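Local coordinates for protein arginyl-tRNA synthetase (Campylobacter jejuni, PDB 3FNR) that catalyses the ATP-dependent attachment of L-arginine to tRNA(Arg), releasing AMP and diphosphate, as a monomeric class I aminoacyl-tRNA synthetase, at residues T42-I47 against L148-Q153; R51-G56 against A158-D163; Q82-G87 against E134-L139; L92-S97 against D117-A122. The protein carries 1 engineered substitution. All coordinates share one frame; numbering follows the deposited sequence.

Contact 1. Residues T42-I47 against L148-Q153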
loop_
_atom_site.group_PDB
_atom_site.type_symbol
_atom_site.label_atom_id
_atom_site.label_comp_id
_atom_site.label_asym_id
_atom_site.label_seq_id
_atom_site.Cartn_x
_atom_site.Cartn_y
_atom_site.Cartn_z
ATOM N N THR A 42 1.642 -16.827 7.628
ATOM C CA THR A 42 1.224 -18.209 7.467
ATOM C C THR A 42 0.985 -18.548 5.991
ATOM O O THR A 42 0.424 -19.604 5.663
ATOM C CB THR A 42 -0.068 -18.459 8.244
ATOM O OG1 THR A 42 -1.083 -17.566 7.765
ATOM C CG2 THR A 42 0.154 -18.238 9.742
ATOM N N GLY A 43 1.408 -17.643 5.109
ATOM C CA GLY A 43 1.203 -17.800 3.671
ATOM C C GLY A 43 1.590 -16.581 2.854
ATOM O O GLY A 43 1.925 -15.535 3.420
ATOM N N PRO A 44 1.561 -16.707 1.512
ATOM C CA PRO A 44 1.737 -15.540 0.646
ATOM C C PRO A 44 0.517 -14.627 0.738
ATOM O O PRO A 44 -0.566 -15.080 1.133
ATOM C CB PRO A 44 1.837 -16.149 -0.755
ATOM C CG PRO A 44 1.114 -17.458 -0.656
ATOM C CD PRO A 44 1.365 -17.948 0.739
ATOM N N LEU A 45 0.700 -13.357 0.386
ATOM C CA LEU A 45 -0.377 -12.371 0.446
ATOM C C LEU A 45 -1.532 -12.718 -0.486
ATOM O O LEU A 45 -1.331 -13.079 -1.643
ATOM C CB LEU A 45 0.155 -10.972 0.135
ATOM C CG LEU A 45 1.174 -10.396 1.119
ATOM C CD1 LEU A 45 1.541 -8.977 0.745
ATOM C CD2 LEU A 45 0.631 -10.442 2.533
ATOM N N HIS A 46 -2.744 -12.644 0.046
ATOM C CA HIS A 46 -3.931 -12.819 -0.764
ATOM C C HIS A 46 -4.195 -11.516 -1.508
ATOM O O HIS A 46 -3.617 -10.475 -1.175
ATOM C CB HIS A 46 -5.116 -13.211 0.111
ATOM C CG HIS A 46 -4.948 -14.529 0.802
ATOM N ND1 HIS A 46 -5.596 -14.841 1.979
ATOM C CD2 HIS A 46 -4.200 -15.614 0.487
ATOM C CE1 HIS A 46 -5.259 -16.062 2.354
ATOM N NE2 HIS A 46 -4.412 -16.553 1.467
ATOM N N ILE A 47 -5.055 -11.578 -2.521
ATOM C CA ILE A 47 -5.376 -10.409 -3.335
ATOM C C ILE A 47 -6.138 -9.337 -2.541
ATOM O O ILE A 47 -5.990 -8.152 -2.814
ATOM C CB ILE A 47 -6.091 -10.808 -4.673
ATOM C CG1 ILE A 47 -6.118 -9.645 -5.674
ATOM C CG2 ILE A 47 -7.489 -11.364 -4.426
ATOM C CD1 ILE A 47 -4.752 -9.033 -5.983
ATOM N N LEU A 148 7.509 -14.842 6.142
ATOM C CA LEU A 148 7.742 -13.416 6.279
ATOM C C LEU A 148 8.698 -12.927 5.201
ATOM O O LEU A 148 8.570 -11.801 4.722
ATOM C CB LEU A 148 8.299 -13.093 7.664
ATOM C CG LEU A 148 7.934 -11.738 8.267
ATOM C CD1 LEU A 148 6.425 -11.566 8.357
ATOM C CD2 LEU A 148 8.563 -11.608 9.636
ATOM N N VAL A 149 9.655 -13.778 4.831
ATOM C CA VAL A 149 10.541 -13.519 3.702
ATOM C C VAL A 149 9.715 -13.492 2.410
ATOM O O VAL A 149 9.896 -12.590 1.582
ATOM C CB VAL A 149 11.729 -14.540 3.637
ATOM C CG1 VAL A 149 12.341 -14.625 2.238
ATOM C CG2 VAL A 149 12.802 -14.177 4.652
ATOM N N LEU A 150 8.791 -14.452 2.278
ATOM C CA LEU A 150 7.882 -14.538 1.133
ATOM C C LEU A 150 6.972 -13.313 1.013
ATOM O O LEU A 150 6.822 -12.750 -0.075
ATOM C CB LEU A 150 7.035 -15.824 1.174
ATOM C CG LEU A 150 6.103 -16.057 -0.032
ATOM C CD1 LEU A 150 6.862 -16.078 -1.373
ATOM C CD2 LEU A 150 5.290 -17.336 0.118
ATOM N N ILE A 151 6.371 -12.914 2.134
ATOM C CA ILE A 151 5.489 -11.755 2.184
ATOM C C ILE A 151 6.266 -10.492 1.800
ATOM O O ILE A 151 5.793 -9.692 0.994
ATOM C CB ILE A 151 4.827 -11.623 3.563
ATOM C CG1 ILE A 151 3.709 -12.666 3.704
ATOM C CG2 ILE A 151 4.273 -10.201 3.782
ATOM C CD1 ILE A 151 3.267 -12.902 5.150
ATOM N N LYS A 152 7.473 -10.344 2.335
ATOM C CA LYS A 152 8.326 -9.210 1.976
ATOM C C LYS A 152 8.592 -9.119 0.477
ATOM O O LYS A 152 8.529 -8.029 -0.095
ATOM C CB LYS A 152 9.630 -9.226 2.762
ATOM C CG LYS A 152 9.475 -8.697 4.182
ATOM C CD LYS A 152 10.775 -8.818 4.951
ATOM C CE LYS A 152 10.561 -8.586 6.430
ATOM N NZ LYS A 152 11.869 -8.416 7.128
ATOM N N GLN A 153 8.839 -10.258 -0.166
ATOM C CA GLN A 153 9.072 -10.243 -1.613
ATOM C C GLN A 153 7.795 -10.110 -2.451
ATOM O O GLN A 153 7.840 -9.546 -3.544
ATOM C CB GLN A 153 10.006 -11.378 -2.083
ATOM C CG GLN A 153 9.575 -12.784 -1.738
ATOM C CD GLN A 153 10.731 -13.786 -1.727
ATOM O OE1 GLN A 153 10.527 -14.974 -1.954
ATOM N NE2 GLN A 153 11.942 -13.307 -1.461
#

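Contact 2. Residues R51-G56 against A158-D163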
loop_
_atom_site.group_PDB
_atom_site.type_symbol
_atom_site.label_atom_id
_atom_site.label_comp_id
_atom_site.label_asym_id
_atom_site.label_seq_id
_atom_site.Cartn_x
_atom_site.Cartn_y
_atom_site.Cartn_z
ATOM N N ARG A 51 -5.277 -3.768 -2.070
ATOM C CA ARG A 51 -5.740 -2.387 -1.993
ATOM C C ARG A 51 -5.135 -1.643 -0.816
ATOM O O ARG A 51 -4.616 -0.541 -0.995
ATOM C CB ARG A 51 -7.263 -2.291 -1.953
ATOM C CG ARG A 51 -7.763 -0.892 -2.278
ATOM C CD ARG A 51 -9.256 -0.832 -2.205
ATOM N NE ARG A 51 -9.801 0.331 -2.904
ATOM C CZ ARG A 51 -11.082 0.457 -3.244
ATOM N NH1 ARG A 51 -11.942 -0.517 -2.950
ATOM N NH2 ARG A 51 -11.506 1.550 -3.877
ATOM N N GLY A 52 -5.180 -2.254 0.372
ATOM C CA GLY A 52 -4.546 -1.693 1.574
ATOM C C GLY A 52 -3.061 -1.450 1.360
ATOM O O GLY A 52 -2.555 -0.354 1.626
ATOM N N ALA A 53 -2.375 -2.462 0.836
ATOM C CA ALA A 53 -0.932 -2.353 0.558
ATOM C C ALA A 53 -0.605 -1.216 -0.434
ATOM O O ALA A 53 0.271 -0.384 -0.169
ATOM C CB ALA A 53 -0.410 -3.663 0.042
ATOM N N VAL A 54 -1.324 -1.179 -1.555
ATOM C CA VAL A 54 -1.072 -0.193 -2.620
ATOM C C VAL A 54 -1.410 1.211 -2.126
ATOM O O VAL A 54 -0.625 2.147 -2.314
ATOM C CB VAL A 54 -1.841 -0.554 -3.921
ATOM C CG1 VAL A 54 -1.880 0.629 -4.925
ATOM C CG2 VAL A 54 -1.214 -1.780 -4.568
ATOM N N PHE A 55 -2.559 1.345 -1.460
ATOM C CA PHE A 55 -2.959 2.618 -0.858
ATOM C C PHE A 55 -1.918 3.127 0.148
ATOM O O PHE A 55 -1.529 4.298 0.101
ATOM C CB PHE A 55 -4.347 2.512 -0.204
ATOM C CG PHE A 55 -4.933 3.842 0.221
ATOM C CD1 PHE A 55 -5.792 4.539 -0.631
ATOM C CD2 PHE A 55 -4.650 4.384 1.480
ATOM C CE1 PHE A 55 -6.347 5.766 -0.237
ATOM C CE2 PHE A 55 -5.197 5.619 1.877
ATOM C CZ PHE A 55 -6.042 6.303 1.016
ATOM N N GLY A 56 -1.460 2.255 1.044
ATOM C CA GLY A 56 -0.534 2.677 2.106
ATOM C C GLY A 56 0.832 3.097 1.606
ATOM O O GLY A 56 1.442 4.038 2.136
ATOM N N ALA A 158 5.423 -5.611 -5.884
ATOM C CA ALA A 158 4.541 -4.471 -6.124
ATOM C C ALA A 158 5.186 -3.139 -5.747
ATOM O O ALA A 158 4.489 -2.126 -5.595
ATOM C CB ALA A 158 3.254 -4.654 -5.379
ATOM N N LYS A 159 6.514 -3.146 -5.608
ATOM C CA LYS A 159 7.319 -1.956 -5.277
ATOM C C LYS A 159 7.041 -1.395 -3.870
ATOM O O LYS A 159 7.154 -0.184 -3.630
ATOM C CB LYS A 159 7.205 -0.859 -6.361
ATOM C CG LYS A 159 7.376 -1.345 -7.808
ATOM C CD LYS A 159 8.817 -1.726 -8.133
ATOM C CE LYS A 159 8.928 -2.385 -9.514
ATOM N NZ LYS A 159 8.307 -3.747 -9.577
ATOM N N ILE A 160 6.696 -2.289 -2.947
ATOM C CA ILE A 160 6.376 -1.907 -1.574
ATOM C C ILE A 160 7.415 -2.432 -0.590
ATOM O O ILE A 160 7.665 -3.635 -0.516
ATOM C CB ILE A 160 4.958 -2.394 -1.164
ATOM C CG1 ILE A 160 3.903 -1.796 -2.108
ATOM C CG2 ILE A 160 4.668 -2.044 0.303
ATOM C CD1 ILE A 160 2.564 -2.557 -2.153
ATOM N N LYS A 161 8.027 -1.515 0.151
ATOM C CA LYS A 161 8.896 -1.865 1.274
ATOM C C LYS A 161 8.375 -1.178 2.535
ATOM O O LYS A 161 8.098 0.018 2.520
ATOM C CB LYS A 161 10.334 -1.421 1.003
ATOM C CG LYS A 161 11.054 -2.204 -0.080
ATOM C CD LYS A 161 12.462 -1.653 -0.284
ATOM C CE LYS A 161 13.206 -2.381 -1.398
ATOM N NZ LYS A 161 13.565 -3.771 -1.012
ATOM N N ILE A 162 8.226 -1.941 3.613
ATOM C CA ILE A 162 7.765 -1.407 4.900
ATOM C C ILE A 162 8.971 -1.270 5.846
ATOM O O ILE A 162 9.839 -2.139 5.886
ATOM C CB ILE A 162 6.616 -2.273 5.476
ATOM C CG1 ILE A 162 5.379 -2.168 4.565
ATOM C CG2 ILE A 162 6.249 -1.863 6.904
ATOM C CD1 ILE A 162 4.196 -3.017 4.995
ATOM N N ASP A 163 9.041 -0.158 6.573
ATOM C CA ASP A 163 10.258 0.216 7.293
ATOM C C ASP A 163 10.507 -0.488 8.635
ATOM O O ASP A 163 11.624 -0.449 9.160
ATOM C CB ASP A 163 10.323 1.738 7.447
ATOM C CG ASP A 163 10.629 2.448 6.130
ATOM O OD1 ASP A 163 10.785 1.763 5.097
ATOM O OD2 ASP A 163 10.723 3.691 6.123
#

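Contact 3. Residues Q82-G87 against E134-L139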
loop_
_atom_site.group_PDB
_atom_site.type_symbol
_atom_site.label_atom_id
_atom_site.label_comp_id
_atom_site.label_asym_id
_atom_site.label_seq_id
_atom_site.Cartn_x
_atom_site.Cartn_y
_atom_site.Cartn_z
ATOM N N GLN A 82 -0.546 -18.841 17.394
ATOM C CA GLN A 82 -1.028 -18.346 16.106
ATOM C C GLN A 82 -0.425 -19.129 14.932
ATOM O O GLN A 82 -1.126 -19.463 13.976
ATOM C CB GLN A 82 -0.714 -16.850 15.962
ATOM C CG GLN A 82 -1.419 -15.941 16.967
ATOM C CD GLN A 82 -2.728 -15.377 16.448
ATOM O OE1 GLN A 82 -3.679 -16.114 16.180
ATOM N NE2 GLN A 82 -2.785 -14.056 16.313
ATOM N N ILE A 83 0.872 -19.422 15.027
ATOM C CA ILE A 83 1.630 -20.063 13.947
ATOM C C ILE A 83 1.735 -21.586 14.060
ATOM O O ILE A 83 2.383 -22.221 13.219
ATOM C CB ILE A 83 3.073 -19.487 13.830
ATOM C CG1 ILE A 83 3.908 -19.852 15.068
ATOM C CG2 ILE A 83 3.039 -17.973 13.553
ATOM C CD1 ILE A 83 5.398 -19.547 14.948
ATOM N N TYR A 84 1.112 -22.160 15.093
ATOM C CA TYR A 84 1.149 -23.610 15.331
ATOM C C TYR A 84 0.639 -24.396 14.124
ATOM O O TYR A 84 1.313 -25.323 13.663
ATOM C CB TYR A 84 0.364 -23.992 16.596
ATOM C CG TYR A 84 0.492 -25.455 17.000
ATOM C CD1 TYR A 84 1.606 -25.909 17.717
ATOM C CD2 TYR A 84 -0.504 -26.383 16.673
ATOM C CE1 TYR A 84 1.727 -27.251 18.096
ATOM C CE2 TYR A 84 -0.389 -27.726 17.040
ATOM C CZ TYR A 84 0.729 -28.153 17.750
ATOM O OH TYR A 84 0.840 -29.477 18.116
ATOM N N LEU A 85 -0.528 -23.996 13.611
ATOM C CA LEU A 85 -1.159 -24.636 12.454
ATOM C C LEU A 85 -0.262 -24.646 11.207
ATOM O O LEU A 85 -0.286 -25.603 10.434
ATOM C CB LEU A 85 -2.504 -23.966 12.125
ATOM C CG LEU A 85 -3.749 -24.831 11.862
ATOM C CD1 LEU A 85 -4.912 -23.994 11.333
ATOM C CD2 LEU A 85 -3.493 -26.014 10.936
ATOM N N LEU A 86 0.520 -23.586 11.017
ATOM C CA LEU A 86 1.495 -23.538 9.928
ATOM C C LEU A 86 2.579 -24.617 10.087
ATOM O O LEU A 86 2.953 -25.263 9.112
ATOM C CB LEU A 86 2.127 -22.147 9.821
ATOM C CG LEU A 86 3.164 -21.930 8.721
ATOM C CD1 LEU A 86 2.483 -21.836 7.352
ATOM C CD2 LEU A 86 3.997 -20.689 9.017
ATOM N N GLY A 87 3.070 -24.805 11.312
ATOM C CA GLY A 87 4.020 -25.880 11.615
ATOM C C GLY A 87 3.387 -27.250 11.437
ATOM O O GLY A 87 4.024 -28.177 10.925
ATOM N N GLU A 134 6.417 -33.321 18.290
ATOM C CA GLU A 134 7.136 -32.540 19.298
ATOM C C GLU A 134 7.938 -31.387 18.700
ATOM O O GLU A 134 8.258 -30.421 19.397
ATOM C CB GLU A 134 8.020 -33.437 20.182
ATOM C CG GLU A 134 9.176 -34.130 19.476
ATOM C CD GLU A 134 9.862 -35.158 20.358
ATOM O OE1 GLU A 134 11.079 -35.012 20.614
ATOM O OE2 GLU A 134 9.181 -36.108 20.799
ATOM N N ASN A 135 8.259 -31.492 17.413
ATOM C CA ASN A 135 9.046 -30.469 16.733
ATOM C C ASN A 135 8.221 -29.439 15.948
ATOM O O ASN A 135 8.792 -28.594 15.255
ATOM C CB ASN A 135 10.110 -31.115 15.839
ATOM C CG ASN A 135 11.266 -31.705 16.634
ATOM O OD1 ASN A 135 11.891 -31.024 17.451
ATOM N ND2 ASN A 135 11.563 -32.974 16.387
ATOM N N ILE A 136 6.890 -29.515 16.067
ATOM C CA ILE A 136 5.980 -28.571 15.395
ATOM C C ILE A 136 6.290 -27.084 15.656
ATOM O O ILE A 136 6.424 -26.337 14.690
ATOM C CB ILE A 136 4.467 -28.877 15.658
ATOM C CG1 ILE A 136 4.078 -30.251 15.112
ATOM C CG2 ILE A 136 3.567 -27.789 15.052
ATOM C CD1 ILE A 136 2.688 -30.698 15.516
ATOM N N PRO A 137 6.425 -26.652 16.939
ATOM C CA PRO A 137 6.743 -25.226 17.115
ATOM C C PRO A 137 8.157 -24.817 16.696
ATOM O O PRO A 137 8.385 -23.641 16.425
ATOM C CB PRO A 137 6.534 -24.989 18.615
ATOM C CG PRO A 137 6.700 -26.305 19.243
ATOM C CD PRO A 137 6.278 -27.338 18.241
ATOM N N SER A 138 9.087 -25.768 16.642
ATOM C CA SER A 138 10.405 -25.510 16.056
ATOM C C SER A 138 10.295 -25.338 14.539
ATOM O O SER A 138 11.022 -24.533 13.943
ATOM C CB SER A 138 11.385 -26.641 16.378
ATOM O OG SER A 138 11.697 -26.662 17.759
ATOM N N LEU A 139 9.379 -26.102 13.938
ATOM C CA LEU A 139 9.117 -26.070 12.503
ATOM C C LEU A 139 8.377 -24.781 12.147
ATOM O O LEU A 139 8.721 -24.119 11.169
ATOM C CB LEU A 139 8.277 -27.289 12.085
ATOM C CG LEU A 139 8.535 -28.058 10.779
ATOM C CD1 LEU A 139 7.291 -28.850 10.406
ATOM C CD2 LEU A 139 8.969 -27.174 9.609
#

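Contact 4. Residues L92-S97 against D117-A122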
loop_
_atom_site.group_PDB
_atom_site.type_symbol
_atom_site.label_atom_id
_atom_site.label_comp_id
_atom_site.label_asym_id
_atom_site.label_seq_id
_atom_site.Cartn_x
_atom_site.Cartn_y
_atom_site.Cartn_z
ATOM N N LEU A 92 2.416 -32.288 7.973
ATOM C CA LEU A 92 1.428 -33.144 7.328
ATOM C C LEU A 92 1.702 -33.346 5.837
ATOM O O LEU A 92 1.527 -34.450 5.314
ATOM C CB LEU A 92 0.019 -32.589 7.557
ATOM C CG LEU A 92 -0.828 -33.117 8.724
ATOM C CD1 LEU A 92 -0.059 -33.268 10.039
ATOM C CD2 LEU A 92 -2.051 -32.231 8.928
ATOM N N SER A 93 2.150 -32.288 5.164
ATOM C CA SER A 93 2.479 -32.386 3.744
ATOM C C SER A 93 3.847 -33.034 3.493
ATOM O O SER A 93 4.099 -33.529 2.393
ATOM C CB SER A 93 2.368 -31.030 3.042
ATOM O OG SER A 93 3.492 -30.221 3.310
ATOM N N VAL A 94 4.724 -33.018 4.502
ATOM C CA VAL A 94 5.955 -33.822 4.480
ATOM C C VAL A 94 5.570 -35.306 4.543
ATOM O O VAL A 94 6.093 -36.124 3.785
ATOM C CB VAL A 94 6.951 -33.428 5.627
ATOM C CG1 VAL A 94 7.905 -34.571 5.983
ATOM C CG2 VAL A 94 7.758 -32.197 5.248
ATOM N N LYS A 95 4.621 -35.624 5.424
ATOM C CA LYS A 95 4.149 -36.991 5.624
ATOM C C LYS A 95 3.450 -37.610 4.407
ATOM O O LYS A 95 3.608 -38.804 4.143
ATOM C CB LYS A 95 3.235 -37.067 6.851
ATOM C CG LYS A 95 3.971 -37.069 8.185
ATOM C CD LYS A 95 3.007 -37.234 9.358
ATOM C CE LYS A 95 3.754 -37.395 10.677
ATOM N NZ LYS A 95 2.837 -37.404 11.856
ATOM N N GLU A 96 2.699 -36.805 3.659
ATOM C CA GLU A 96 1.892 -37.345 2.564
ATOM C C GLU A 96 2.493 -37.178 1.172
ATOM O O GLU A 96 2.376 -38.078 0.340
ATOM C CB GLU A 96 0.471 -36.781 2.598
ATOM C CG GLU A 96 -0.572 -37.727 2.011
ATOM C CD GLU A 96 -1.984 -37.169 2.065
ATOM O OE1 GLU A 96 -2.865 -37.837 2.650
ATOM O OE2 GLU A 96 -2.215 -36.064 1.522
ATOM N N SER A 97 3.129 -36.038 0.910
ATOM C CA SER A 97 3.689 -35.775 -0.422
ATOM C C SER A 97 5.165 -36.169 -0.564
ATOM O O SER A 97 5.649 -36.380 -1.680
ATOM C CB SER A 97 3.450 -34.316 -0.858
ATOM O OG SER A 97 4.365 -33.410 -0.262
ATOM N N ASP A 117 6.192 -26.705 -1.374
ATOM C CA ASP A 117 7.546 -26.191 -1.653
ATOM C C ASP A 117 8.341 -26.000 -0.361
ATOM O O ASP A 117 9.535 -26.309 -0.290
ATOM C CB ASP A 117 7.488 -24.855 -2.410
ATOM C CG ASP A 117 6.842 -24.974 -3.784
ATOM O OD1 ASP A 117 6.555 -23.914 -4.385
ATOM O OD2 ASP A 117 6.602 -26.108 -4.259
ATOM N N LEU A 118 7.646 -25.488 0.650
ATOM C CA LEU A 118 8.204 -25.220 1.961
ATOM C C LEU A 118 8.490 -26.524 2.707
ATOM O O LEU A 118 9.479 -26.615 3.433
ATOM C CB LEU A 118 7.222 -24.349 2.746
ATOM C CG LEU A 118 7.603 -23.625 4.032
ATOM C CD1 LEU A 118 8.840 -22.758 3.856
ATOM C CD2 LEU A 118 6.414 -22.793 4.467
ATOM N N ALA A 119 7.622 -27.520 2.515
ATOM C CA ALA A 119 7.826 -28.874 3.036
ATOM C C ALA A 119 9.070 -29.548 2.450
ATOM O O ALA A 119 9.760 -30.296 3.143
ATOM C CB ALA A 119 6.611 -29.719 2.766
ATOM N N LYS A 120 9.336 -29.288 1.170
ATOM C CA LYS A 120 10.537 -29.777 0.498
ATOM C C LYS A 120 11.775 -29.061 1.019
ATOM O O LYS A 120 12.847 -29.664 1.123
ATOM C CB LYS A 120 10.432 -29.596 -1.017
ATOM C CG LYS A 120 9.581 -30.648 -1.715
ATOM C CD LYS A 120 9.729 -30.584 -3.238
ATOM C CE LYS A 120 11.059 -31.179 -3.708
ATOM N NZ LYS A 120 11.202 -31.159 -5.192
ATOM N N GLU A 121 11.618 -27.775 1.332
ATOM C CA GLU A 121 12.672 -26.991 1.969
ATOM C C GLU A 121 12.926 -27.503 3.380
ATOM O O GLU A 121 14.076 -27.574 3.815
ATOM C CB GLU A 121 12.301 -25.506 2.017
ATOM C CG GLU A 121 12.953 -24.635 0.952
ATOM C CD GLU A 121 12.617 -23.153 1.124
ATOM O OE1 GLU A 121 13.554 -22.344 1.308
ATOM O OE2 GLU A 121 11.415 -22.798 1.084
ATOM N N ALA A 122 11.846 -27.866 4.074
ATOM C CA ALA A 122 11.907 -28.360 5.451
ATOM C C ALA A 122 12.603 -29.713 5.545
ATOM O O ALA A 122 13.456 -29.917 6.410
ATOM C CB ALA A 122 10.506 -28.434 6.058
#

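Contact 1. Residues T42-I47 against L148-Q153
Two apolar pairs join Pro44 and Leu45 to Leu150 and Ile151. Leu150, with CG anti to its own backbone N (chi1 -176°), extends CD2 to the proline ring, where it lies 3.8 Å from Pro44 CB and also reaches Pro44 CD. Beside this pair, Leu45 CD2 sits 3.9 Å from Ile151 CG2; the two side chains cross at about a right angle, and Leu45 CD2 also meets Ile151 CG1. The loop 42-47 belongs to the HIGH region, a signature that takes part in ATP binding in class I synthetases; it lies between strand 31-35 and helix 50-65 and here rests against helix 136-157. A second kind of contact is between carbon and backbone oxygen: Gly43 O is 3.4 Å from Ile151 CG1, and Ile151 CD1 comes equally near to it. No hydrogen bond links the two segments. Polar links come from other residues: Leu45 N bonds to Asn154 OD1, one turn on in the same helix, and Thr42 O accepts from Tyr114 OH of helix 113-126. Backbone hydrogen bonds also join Leu45 with Met296 and Ile47 with Ile294, while the ring of His46 stacks with Phe293.

Contact 2. Residues R51-G56 against A158-D163
A single methyl group, Ile160 CD1, makes nearly all of this contact, and much of what it meets is main chain: it lies 3.7 Å from Ala53 O and 3.8 Å from Ala53 C. The same methyl touches the side chain of that residue, with Ala53 CB 3.9 Å away, and looser contact follows at Val54 N, 4.2 Å from Ile160 CD1. The isoleucine reaches this spot because CG1 stands anti to its carbonyl carbon (chi1 -59°) and the chain then continues extended to CD1 (chi2 159°). Ala53 and Ile160 are also the closest residues by backbone, their CA atoms 7.6 Å apart, a gap bridged largely by the longer side chain. Helix 136-157 ends just before Ile160 in a Schellman motif, with Lys159 at positive phi as its C-prime residue. The chain then passes helix 50-65 and leads to strand 165-167, which pairs in parallel with strand 69-76 in the Rossmann-type fold of the class I catalytic domain. Leu155 touches both Ala53 and Ile160, and Val54 touches Leu308 of helix 305-311. With no hydrogen bond between the segments and all three touching residues buried, the join probably rests on van der Waals fit and the exclusion of water, interactions with little directional demand.

Contact 3. Residues Q82-G87 against E134-L139
Over one face of the Tyr84 ring lies Ile136 CG2, 3.6 Å above the plane and displaced toward the rim. Its distance to the ring centroid is 3.9 Å at 23° from the normal, which identifies a CH-pi contact between helix 80-98 and the first turn of helix 136-157, a helix-helix packing within the catalytic domain. The offset is toward Tyr84 CE1, the ring atom nearest Ile136 CG2, at 3.6 Å. The second branch of the isoleucine works further out: Ile136 CD1 is 3.4 Å from Tyr84 OH and also meets CZ, so one side chain spans the ring from CE1 to the hydroxyl. Tyr84 has CG anti to the backbone N (chi1 -173°), which carries the ring out over Ile136, the two side chains crossing obliquely, although its CB does not point straight at the other helix. One turn on from Tyr84, at Gly87, the backbones come closer. Gly87, which has no side chain, lets the CA atoms of Gly87 and Ile136 approach to 5.0 Å, and Ile136 CG2 packs against the Gly87 carbonyl carbon. Leu88 and Ile90, further along helix 80-98, touch Ile136 and Leu139 respectively and extend this buried seam, whereas Tyr84 itself is exposed. No hydrogen bond crosses the contact; the closest approach to the glycine carbonyl is made by a methyl, Leu139 CD1, at 3.4 Å from Gly87 O.

Contact 4. Residues L92-S97 against D117-A122
Ala119 CB points into helix 80-98 and meets Ser93 and Val94 together, the tight centre of a helix-helix packing between 80-98 and 113-126 in the catalytic domain. The small residue permits close approach: the CA atoms of Val94 and Ala119 are 5.5 Å apart. Ser93 OG lies 3.2 Å from Ala119 CB, a contact with carbon and not a polar bond. The hydroxyl sits between the backbone N and the carbonyl carbon (chi1 78°), and its hydrogen bond is made within its own helix, to Ile90 O; a buried polar atom is thereby satisfied while it packs against a methyl. Val94 contributes one branch, CG2, which is anti to the carbonyl carbon and reaches Ala119 CB at 3.7 Å and Ala119 O at 3.5 Å.

The packing thins toward the ends of the segments. Ala122, one turn beyond Ala119, points toward helix 80-98, but Ala122 CB stays 4.7 Å from Val94 CG2; it touches Ile90 of the same helix instead. Toward solvent, Ser97 is exposed and Ser97 OG remains 5.3 Å from Ala119 CB, while Lys120 points away from the contact. Helix 80-98 widens into a pi-type turn at 94-97, close to its end. Beside that turn, Ser93 O accepts two bonds, from Ser97 N and Ser97 OG, which arrive from opposite faces of the carbonyl plane. The hydroxyl bond, Ser97 OG to Ser93 O, is 2.7 Å long, with a C=O...OG angle of 153° and the donor tilted 23° from the carbonyl plane.

Overall arrangement
All four contacts lie within the class I catalytic domain, and contact 1 holds part of the HIGH region of the active site. Contact 2 comes a few residues later in both segments, its centre 12 Å from that of contact 1, and lies nearest the middle of the chain. Contacts 3 and 4 are nested in the loop that contact 1 closes, and both use helix 80-98, their centres 13 Å apart; they meet where Leu139 CD2 lies 4.1 Å from Ala122 CB. Helix 136-157 is shared by contacts 1 and 3, which touch at Thr42 O and Leu86 CD1, 3.5 Å apart. Contact 4 stays about 7 Å from contact 1 between nearest atoms.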